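Local coordinates for importin subunit beta-1 (PDB 5OWU), which carries proteins into the nucleus as the beta subunit of the importin heterodimer, partnered by importin alpha, which binds the classical nuclear localization signal of the cargo, at residues A[273-278]-A[327-332]; A[39-44]-A[63-68]. One frame throughout, in Å; residues are numbered along the deposited sequence.

Contact 1. Residues A[273-278]-A[327-332]; sequences ATMKSP and PNLLNL
Met275 and Lys276 pack against Asn328, Leu329 and Leu332 in an inter-repeat contact of the HEAT solenoid, where the chain leaving helix 260-274 of HEAT repeat 7 meets the last turns of helix 317-332 of HEAT repeat 8. Residues 274 to 277 form a type I beta turn, and Met275 is its inward-facing member. Its CG, anti to the backbone N (chi1 -163°), meets Leu332 CD1 at 3.7 Å; further out, SD lies 3.8 Å from CB of Asn328 and equally near CD2 of Leu329. Leu332 runs at about a right angle to the methionine, and its other methyl, CD2, approaches the carbonyl O of Met275. Trp290 and Thr286 of helix 280-306 also touch Met275, which places the thioether in the buried interior. The outer side is polar and linked by water. One water donates to both Met275 O and Asn328 O, at 2.9 and 2.8 Å, and accepts from Asn331 ND2, tying the turn to the helix although no direct hydrogen bond joins the two segments. CG and CD of Lys276 lie against the amide of Asn328, CD 3.2 Å from OD1. A second water bridges the two side chains, accepting from Lys276 NZ at 3.1 Å and from Asn328 ND2.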
loop_
_atom_site.group_PDB
_atom_site.type_symbol
_atom_site.label_atom_id
_atom_site.label_comp_id
_atom_site.label_asym_id
_atom_site.label_seq_id
_atom_site.Cartn_x
_atom_site.Cartn_y
_atom_site.Cartn_z
ATOM N N ALA A 273 -29.771 10.847 -6.686
ATOM C CA ALA A 273 -30.912 10.156 -7.269
ATOM C C ALA A 273 -30.577 8.699 -7.550
ATOM O O ALA A 273 -31.316 7.792 -7.151
ATOM C CB ALA A 273 -31.350 10.864 -8.549
ATOM N N THR A 274 -29.450 8.453 -8.226
ATOM C CA THR A 274 -29.124 7.080 -8.598
ATOM C C THR A 274 -28.638 6.233 -7.423
ATOM O O THR A 274 -28.591 5.005 -7.552
ATOM C CB THR A 274 -28.082 7.069 -9.716
ATOM O OG1 THR A 274 -27.055 8.025 -9.435
ATOM C CG2 THR A 274 -28.745 7.405 -11.047
ATOM N N MET A 275 -28.310 6.833 -6.275
ATOM C CA MET A 275 -27.960 6.007 -5.122
ATOM C C MET A 275 -29.119 5.130 -4.664
ATOM O O MET A 275 -28.901 4.190 -3.891
ATOM C CB MET A 275 -27.495 6.872 -3.951
ATOM C CG MET A 275 -26.753 6.079 -2.894
ATOM S SD MET A 275 -25.915 7.106 -1.688
ATOM C CE MET A 275 -24.661 7.877 -2.691
ATOM N N LYS A 276 -30.342 5.415 -5.106
ATOM C CA LYS A 276 -31.503 4.612 -4.749
ATOM C C LYS A 276 -31.858 3.585 -5.814
ATOM O O LYS A 276 -32.877 2.902 -5.680
ATOM C CB LYS A 276 -32.712 5.520 -4.484
ATOM C CG LYS A 276 -32.461 6.563 -3.400
ATOM C CD LYS A 276 -33.755 7.087 -2.788
ATOM C CE LYS A 276 -34.608 7.827 -3.797
ATOM N NZ LYS A 276 -33.881 8.967 -4.415
ATOM N N SER A 277 -31.051 3.460 -6.856
ATOM C CA SER A 277 -31.357 2.511 -7.913
ATOM C C SER A 277 -31.490 1.102 -7.338
ATOM O O SER A 277 -30.663 0.685 -6.517
ATOM C CB SER A 277 -30.265 2.527 -8.978
ATOM O OG SER A 277 -30.424 1.443 -9.880
ATOM N N PRO A 278 -32.504 0.334 -7.752
ATOM C CA PRO A 278 -32.569 -1.076 -7.336
ATOM C C PRO A 278 -31.460 -1.935 -7.924
ATOM O O PRO A 278 -31.332 -3.099 -7.528
ATOM C CB PRO A 278 -33.950 -1.528 -7.832
ATOM C CG PRO A 278 -34.275 -0.606 -8.950
ATOM C CD PRO A 278 -33.639 0.710 -8.614
ATOM N N PRO A 327 -29.208 9.029 4.259
ATOM C CA PRO A 327 -30.341 8.086 4.281
ATOM C C PRO A 327 -30.295 7.057 3.162
ATOM O O PRO A 327 -30.653 5.886 3.372
ATOM C CB PRO A 327 -31.559 9.012 4.165
ATOM C CG PRO A 327 -31.095 10.310 4.757
ATOM C CD PRO A 327 -29.648 10.432 4.383
ATOM N N ASN A 328 -29.833 7.451 1.975
ATOM C CA ASN A 328 -29.727 6.498 0.874
ATOM C C ASN A 328 -28.635 5.454 1.125
ATOM O O ASN A 328 -28.831 4.261 0.838
ATOM C CB ASN A 328 -29.483 7.258 -0.428
ATOM C CG ASN A 328 -30.651 8.165 -0.797
ATOM O OD1 ASN A 328 -31.786 7.945 -0.363
ATOM N ND2 ASN A 328 -30.378 9.188 -1.596
ATOM N N LEU A 329 -27.479 5.872 1.659
ATOM C CA LEU A 329 -26.445 4.909 2.049
ATOM C C LEU A 329 -26.999 3.893 3.041
ATOM O O LEU A 329 -26.892 2.663 2.849
ATOM C CB LEU A 329 -25.253 5.637 2.678
ATOM C CG LEU A 329 -24.268 6.426 1.828
ATOM C CD1 LEU A 329 -23.266 7.125 2.747
ATOM C CD2 LEU A 329 -23.547 5.515 0.852
ATOM N N LEU A 330 -27.588 4.404 4.124
ATOM C CA LEU A 330 -28.173 3.537 5.137
ATOM C C LEU A 330 -29.107 2.523 4.491
ATOM O O LEU A 330 -29.042 1.324 4.786
ATOM C CB LEU A 330 -28.902 4.384 6.183
ATOM C CG LEU A 330 -27.953 5.243 7.025
ATOM C CD1 LEU A 330 -28.708 6.309 7.814
ATOM C CD2 LEU A 330 -27.140 4.365 7.971
ATOM N N ASN A 331 -29.960 2.987 3.575
ATOM C CA ASN A 331 -30.847 2.061 2.878
ATOM C C ASN A 331 -30.061 1.001 2.112
ATOM O O ASN A 331 -30.513 -0.143 1.996
ATOM C CB ASN A 331 -31.770 2.822 1.926
ATOM C CG ASN A 331 -32.661 1.893 1.121
ATOM O OD1 ASN A 331 -33.575 1.269 1.664
ATOM N ND2 ASN A 331 -32.397 1.791 -0.180
ATOM N N LEU A 332 -28.892 1.357 1.575
ATOM C CA LEU A 332 -28.102 0.365 0.860
ATOM C C LEU A 332 -27.549 -0.702 1.789
ATOM O O LEU A 332 -27.205 -1.794 1.324
ATOM C CB LEU A 332 -26.951 1.032 0.106
ATOM C CG LEU A 332 -27.338 1.932 -1.068
ATOM C CD1 LEU A 332 -26.096 2.622 -1.627
ATOM C CD2 LEU A 332 -28.052 1.138 -2.160
HETATM O O HOH W 1 -30.435 4.067 -1.442
HETATM O O HOH W 2 -33.013 11.007 -2.277
#

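Contact 2. Residues A[39-44]-A[63-68]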
loop_
_atom_site.group_PDB
_atom_site.type_symbol
_atom_site.label_atom_id
_atom_site.label_comp_id
_atom_site.label_asym_id
_atom_site.label_seq_id
_atom_site.Cartn_x
_atom_site.Cartn_y
_atom_site.Cartn_z
ATOM N N GLN A 39 17.855 -2.896 -37.345
ATOM C CA GLN A 39 17.289 -4.023 -38.083
ATOM C C GLN A 39 16.275 -4.785 -37.232
ATOM O O GLN A 39 15.217 -5.182 -37.729
ATOM C CB GLN A 39 18.404 -4.959 -38.561
ATOM C CG GLN A 39 17.896 -6.117 -39.410
ATOM C CD GLN A 39 18.999 -7.073 -39.858
ATOM O OE1 GLN A 39 19.958 -7.329 -39.127
ATOM N NE2 GLN A 39 18.856 -7.611 -41.066
ATOM N N PHE A 40 16.589 -5.020 -35.959
ATOM C CA PHE A 40 15.656 -5.700 -35.060
ATOM C C PHE A 40 14.291 -5.008 -35.050
ATOM O O PHE A 40 13.241 -5.655 -35.171
ATOM C CB PHE A 40 16.271 -5.740 -33.660
ATOM C CG PHE A 40 15.334 -6.198 -32.589
ATOM C CD1 PHE A 40 15.228 -7.537 -32.270
ATOM C CD2 PHE A 40 14.574 -5.283 -31.883
ATOM C CE1 PHE A 40 14.369 -7.961 -31.272
ATOM C CE2 PHE A 40 13.710 -5.698 -30.892
ATOM C CZ PHE A 40 13.606 -7.040 -30.585
ATOM N N ALA A 41 14.291 -3.682 -34.924
ATOM C CA ALA A 41 13.036 -2.937 -34.873
ATOM C C ALA A 41 12.317 -2.962 -36.219
ATOM O O ALA A 41 11.096 -3.180 -36.277
ATOM C CB ALA A 41 13.306 -1.499 -34.434
ATOM N N GLY A 42 13.051 -2.740 -37.312
ATOM C CA GLY A 42 12.430 -2.816 -38.628
ATOM C C GLY A 42 11.795 -4.166 -38.893
ATOM O O GLY A 42 10.635 -4.258 -39.314
ATOM N N LEU A 43 12.552 -5.239 -38.651
ATOM C CA LEU A 43 12.048 -6.584 -38.894
ATOM C C LEU A 43 10.858 -6.900 -37.998
ATOM O O LEU A 43 9.890 -7.524 -38.444
ATOM C CB LEU A 43 13.160 -7.610 -38.675
ATOM C CG LEU A 43 14.232 -7.721 -39.761
ATOM C CD1 LEU A 43 15.397 -8.555 -39.260
ATOM C CD2 LEU A 43 13.660 -8.330 -41.028
ATOM N N SER A 44 10.925 -6.503 -36.723
ATOM C CA SER A 44 9.786 -6.680 -35.828
ATOM C C SER A 44 8.537 -6.041 -36.420
ATOM O O SER A 44 7.462 -6.659 -36.473
ATOM C CB SER A 44 10.095 -6.072 -34.457
ATOM O OG SER A 44 11.143 -6.769 -33.800
ATOM N N LEU A 63 5.089 -6.708 -29.335
ATOM C CA LEU A 63 5.231 -6.491 -27.897
ATOM C C LEU A 63 6.698 -6.488 -27.467
ATOM O O LEU A 63 7.077 -5.747 -26.551
ATOM C CB LEU A 63 4.436 -7.549 -27.127
ATOM C CG LEU A 63 2.920 -7.566 -27.382
ATOM C CD1 LEU A 63 2.227 -8.659 -26.556
ATOM C CD2 LEU A 63 2.294 -6.199 -27.098
ATOM N N THR A 64 7.538 -7.310 -28.102
ATOM C CA THR A 64 8.961 -7.306 -27.774
ATOM C C THR A 64 9.595 -5.975 -28.161
ATOM O O THR A 64 10.332 -5.362 -27.367
ATOM C CB THR A 64 9.675 -8.467 -28.477
ATOM O OG1 THR A 64 9.034 -9.705 -28.150
ATOM C CG2 THR A 64 11.140 -8.545 -28.041
ATOM N N LEU A 65 9.292 -5.485 -29.365
ATOM C CA LEU A 65 9.789 -4.157 -29.709
ATOM C C LEU A 65 9.270 -3.107 -28.725
ATOM O O LEU A 65 10.036 -2.255 -28.254
ATOM C CB LEU A 65 9.411 -3.809 -31.142
ATOM C CG LEU A 65 9.890 -2.437 -31.613
ATOM C CD1 LEU A 65 11.404 -2.222 -31.386
ATOM C CD2 LEU A 65 9.537 -2.270 -33.068
ATOM N N LYS A 66 7.982 -3.174 -28.365
ATOM C CA LYS A 66 7.437 -2.225 -27.393
ATOM C C LYS A 66 8.235 -2.253 -26.104
ATOM O O LYS A 66 8.534 -1.204 -25.521
ATOM C CB LYS A 66 5.967 -2.535 -27.092
ATOM C CG LYS A 66 5.391 -1.795 -25.862
ATOM C CD LYS A 66 4.112 -2.420 -25.388
ATOM C CE LYS A 66 4.386 -3.649 -24.533
ATOM N NZ LYS A 66 4.418 -3.322 -23.074
ATOM N N ASN A 67 8.565 -3.448 -25.631
ATOM C CA ASN A 67 9.324 -3.582 -24.399
ATOM C C ASN A 67 10.776 -3.160 -24.555
ATOM O O ASN A 67 11.473 -3.055 -23.543
ATOM C CB ASN A 67 9.251 -5.022 -23.898
ATOM C CG ASN A 67 7.896 -5.356 -23.299
ATOM O OD1 ASN A 67 7.183 -4.474 -22.804
ATOM N ND2 ASN A 67 7.535 -6.631 -23.340
ATOM N N GLU A 68 11.250 -2.918 -25.776
ATOM C CA GLU A 68 12.547 -2.269 -25.960
ATOM C C GLU A 68 12.432 -0.754 -26.137
ATOM O O GLU A 68 13.434 -0.095 -26.437
ATOM C CB GLU A 68 13.274 -2.870 -27.166
ATOM C CG GLU A 68 13.604 -4.349 -27.021
ATOM C CD GLU A 68 14.510 -4.637 -25.836
ATOM O OE1 GLU A 68 15.388 -3.803 -25.546
ATOM O OE2 GLU A 68 14.334 -5.687 -25.186
#
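The ring of Phe40 carries the hydroxyl of Ser44 on one face, OG standing 3.9 Å above the plane and over the centre, and meets Thr64 at its edge, where CG2 lies in the ring plane 3.8 Å from CZ. The methylene CG of Glu68 comes obliquely to CE2 at 4.1 Å, and the carboxylate beyond it is turned almost perpendicular to the ring (89°). CG of Phe40 is anti to the backbone N (chi1 170°), and the ring continues from there, its CZ and CE2 corner toward the second segment. These groups pair helices 37-48 and 55-67 of HEAT repeat 2 as an antiparallel hairpin, the short helical segments crossing at -145° with axes 9.8 Å apart. Ala41 and Leu65 have the nearest CA atoms, and the leucine side chain packs here: CD1 sits 3.7 Å from Ala41 CB, CD2 equally near Ala41 O, and its CB faces CB of Ser44. An alanine in place of Leu65 lacks both methyls and would probably leave a gap beside Ala41 and part of Ser44, keeping the contact of CB with Ser44 CB. Ser44 OG donates to Phe40 O at 2.7 Å from above the carbonyl plane, and Ser44 N reaches the same oxygen from the opposite face. Thr64 OG1 hydrogen-bonds to Leu60 O, and Glu68 OE1 forms a salt bridge with Arg83. Between the segments the contact is mostly carbon on carbon, with no hydrogen bond, and the pairing probably depends mainly on van der Waals and hydrophobic packing.

Contact 2 comes first along the chain and closes before contact 1 opens; the centres lie 52 Å apart and the nearest atoms about 36 Å, without touching, and the two lie on different helices. They represent two levels of one all-helical solenoid. Residues 39-44 and 63-68 join the two helices within HEAT repeat 2, in the importin N-terminal region, whereas residues 273-278 and 327-332 join successive repeats, HEAT 7 to HEAT 8. Contact 2 is thus packing within a repeat, contact 1 packing between repeats. Repetition of both kinds of packing produces the long, curved superhelix characteristic of importin beta.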